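Local structure of endo-xylogalacturonan hydrolase A (Aspergillus tubingensis, 4C2L) at residues M258-K263 and V291-Y296. The protein cleaves the galacturonic acid backbone of xylogalacturonan, a component of the hairy regions of pectin, provided that the backbone carries xylose. Residues are numbered along the deposited sequence; the frame is centred on the assembly and turned at random. Where two conformers were deposited one is given.
Sequences MINSTK and VDNSDY. With NAG (2-acetamido-2-deoxy-beta-D-glucopyranose), chain D.
Asn260 and Asn293 sit at equivalent positions of successive coils of the GH28 parallel beta-helix, where the chain turns a corner; both have left-handed helical backbone angles. The Asn260 side chain can be followed outward. CB, whose nearest neighbour across the contact is the sugar, carries CG anti to its own carbonyl carbon (chi1 -70°). CG lies within range of ND2 of Asn293, but the closest reach is by OD1, which lies 3.4 Å from CB of Asn293. OD1 accepts a hydrogen bond from ND2 of Asn293, N to O 2.9 Å; the donor stands 42° above the carbonyl plane of Asn260, yet OD1 lies close to the amide plane of Asn293. OD1 takes a second bond from a water 3.0 Å away, which also donates to OD1 of Asp292. The other branch, ND2, is bonded covalently to C1 of the N-acetylglucosamine, so Asn260 is seen to be N-glycosylated.

Below this polar tip, parallel strand pairing enters the turn through Asp292 N to Met258 O (2.9 Å) and Asn260 N to Asp292 O (2.9 Å). Past the corner, Ser294 OG accepts from Ser261 N at 3.1 Å and donates a weak bond to Met258 O, thus bridging both limbs of the neighbouring turn. Backbone bonds in the same register continue, Asp295 N to Ser261 O (2.9 Å). Ser261 OG instead meets Ser232 of the preceding coil, while Asp295 OD1 reaches Ser333. Thr262 packs on His233, a probable active-site residue.

Two contacts, one direct and one through water, therefore act on the glycosylated amide's oxygen. They probably limit rotation of the amide and so help to set the direction in which the sugar leaves.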
loop_
_atom_site.group_PDB
_atom_site.type_symbol
_atom_site.label_atom_id
_atom_site.label_comp_id
_atom_site.label_asym_id
_atom_site.label_seq_id
_atom_site.Cartn_x
_atom_site.Cartn_y
_atom_site.Cartn_z
ATOM N N MET A 258 1.706 11.230 -8.548
ATOM C CA MET A 258 2.466 11.143 -7.320
ATOM C C MET A 258 2.870 12.552 -6.897
ATOM O O MET A 258 3.689 13.210 -7.559
ATOM C CB MET A 258 3.708 10.260 -7.533
ATOM C CG MET A 258 3.393 8.869 -8.091
ATOM S SD MET A 258 2.173 7.941 -7.132
ATOM C CE MET A 258 3.136 7.593 -5.682
ATOM N N ILE A 259 2.271 13.011 -5.807
ATOM C CA ILE A 259 2.408 14.386 -5.349
ATOM C C ILE A 259 3.127 14.395 -4.002
ATOM O O ILE A 259 2.728 13.670 -3.083
ATOM C CB ILE A 259 1.004 15.024 -5.171
ATOM C CG1 ILE A 259 0.215 14.967 -6.486
ATOM C CG2 ILE A 259 1.137 16.444 -4.639
ATOM C CD1 ILE A 259 -1.289 15.131 -6.333
ATOM N N ASN A 260 4.189 15.193 -3.877
ATOM C CA ASN A 260 4.882 15.343 -2.598
ATOM C C ASN A 260 5.275 14.013 -1.974
ATOM O O ASN A 260 5.188 13.843 -0.758
ATOM C CB ASN A 260 3.986 16.087 -1.594
ATOM C CG ASN A 260 3.795 17.539 -1.948
ATOM O OD1 ASN A 260 4.411 18.049 -2.881
ATOM N ND2 ASN A 260 2.921 18.215 -1.206
ATOM N N SER A 261 5.695 13.064 -2.804
ATOM C CA SER A 261 6.068 11.747 -2.319
ATOM C C SER A 261 7.602 11.647 -2.214
ATOM O O SER A 261 8.327 12.435 -2.838
ATOM C CB SER A 261 5.450 10.670 -3.223
ATOM O OG SER A 261 4.014 10.703 -3.137
ATOM N N THR A 262 8.104 10.720 -1.410
ATOM C CA THR A 262 9.567 10.610 -1.292
ATOM C C THR A 262 10.166 10.050 -2.582
ATOM O O THR A 262 11.273 10.410 -2.965
ATOM C CB THR A 262 10.010 9.750 -0.092
ATOM O OG1 THR A 262 9.392 8.465 -0.181
ATOM C CG2 THR A 262 9.646 10.422 1.247
ATOM N N LYS A 263 9.441 9.144 -3.222
ATOM C CA LYS A 263 9.749 8.684 -4.584
ATOM C C LYS A 263 8.416 8.441 -5.253
ATOM O O LYS A 263 7.437 8.097 -4.588
ATOM C CB LYS A 263 10.623 7.415 -4.592
ATOM C CG LYS A 263 9.937 6.164 -4.040
ATOM C CD LYS A 263 10.852 4.946 -4.059
ATOM C CE LYS A 263 10.131 3.675 -3.607
ATOM N NZ LYS A 263 9.842 3.687 -2.150
ATOM N N VAL A 291 4.870 13.172 -11.936
ATOM C CA VAL A 291 5.641 13.489 -10.755
ATOM C C VAL A 291 5.380 14.970 -10.440
ATOM O O VAL A 291 5.611 15.856 -11.279
ATOM C CB VAL A 291 7.150 13.216 -10.989
ATOM C CG1 VAL A 291 7.966 13.498 -9.735
ATOM C CG2 VAL A 291 7.353 11.772 -11.463
ATOM N N ASP A 292 4.868 15.227 -9.242
ATOM C CA ASP A 292 4.589 16.590 -8.801
ATOM C C ASP A 292 5.263 16.822 -7.465
ATOM O O ASP A 292 4.716 16.485 -6.412
ATOM C CB ASP A 292 3.073 16.807 -8.720
ATOM C CG ASP A 292 2.688 18.178 -8.168
ATOM O OD1 ASP A 292 3.584 19.003 -7.872
ATOM O OD2 ASP A 292 1.468 18.403 -8.002
ATOM N N ASN A 293 6.471 17.379 -7.511
ATOM C CA ASN A 293 7.207 17.732 -6.307
ATOM C C ASN A 293 7.580 16.511 -5.445
ATOM O O ASN A 293 7.706 16.614 -4.232
ATOM C CB ASN A 293 6.416 18.775 -5.476
ATOM C CG ASN A 293 7.286 19.497 -4.476
ATOM O OD1 ASN A 293 8.390 19.919 -4.801
ATOM N ND2 ASN A 293 6.796 19.641 -3.243
ATOM N N SER A 294 7.764 15.356 -6.083
ATOM C CA SER A 294 8.281 14.175 -5.385
ATOM C C SER A 294 9.810 14.206 -5.372
ATOM O O SER A 294 10.418 14.778 -6.275
ATOM C CB SER A 294 7.749 12.912 -6.044
ATOM O OG SER A 294 6.343 12.832 -5.834
ATOM N N ASP A 295 10.443 13.621 -4.361
ATOM C CA ASP A 295 11.899 13.794 -4.223
ATOM C C ASP A 295 12.713 13.091 -5.316
ATOM O O ASP A 295 13.691 13.644 -5.820
ATOM C CB ASP A 295 12.387 13.404 -2.829
ATOM C CG ASP A 295 11.698 14.197 -1.724
ATOM O OD1 ASP A 295 11.382 15.390 -1.933
ATOM O OD2 ASP A 295 11.470 13.609 -0.647
ATOM N N TYR A 296 12.314 11.877 -5.668
ATOM C CA TYR A 296 12.849 11.180 -6.832
ATOM C C TYR A 296 11.685 10.731 -7.686
ATOM O O TYR A 296 10.616 10.382 -7.168
ATOM C CB TYR A 296 13.618 9.919 -6.418
ATOM C CG TYR A 296 14.967 10.105 -5.769
ATOM C CD1 TYR A 296 15.945 10.928 -6.338
ATOM C CD2 TYR A 296 15.297 9.385 -4.622
ATOM C CE1 TYR A 296 17.193 11.061 -5.743
ATOM C CE2 TYR A 296 16.542 9.506 -4.027
ATOM C CZ TYR A 296 17.484 10.342 -4.600
ATOM O OH TYR A 296 18.718 10.461 -3.998
HETATM C C1 NAG D . 2.722 19.615 -1.468
HETATM C C2 NAG D . 1.426 20.117 -0.852
HETATM C C3 NAG D . 1.323 21.643 -0.905
HETATM C C4 NAG D . 2.582 22.290 -0.342
HETATM C C5 NAG D . 3.783 21.720 -1.101
HETATM C C6 NAG D . 5.101 22.330 -0.638
HETATM C C7 NAG D . -0.675 18.906 -1.126
HETATM C C8 NAG D . -1.698 18.498 -2.142
HETATM N N2 NAG D . 0.329 19.602 -1.633
HETATM O O3 NAG D . 0.178 22.039 -0.181
HETATM O O4 NAG D . 2.524 23.698 -0.491
HETATM O O5 NAG D . 3.824 20.305 -0.910
HETATM O O6 NAG D . 5.274 22.044 0.730
HETATM O O7 NAG D . -0.777 18.616 0.071
HETATM O O HOH W 1 3.139 19.686 -5.039
#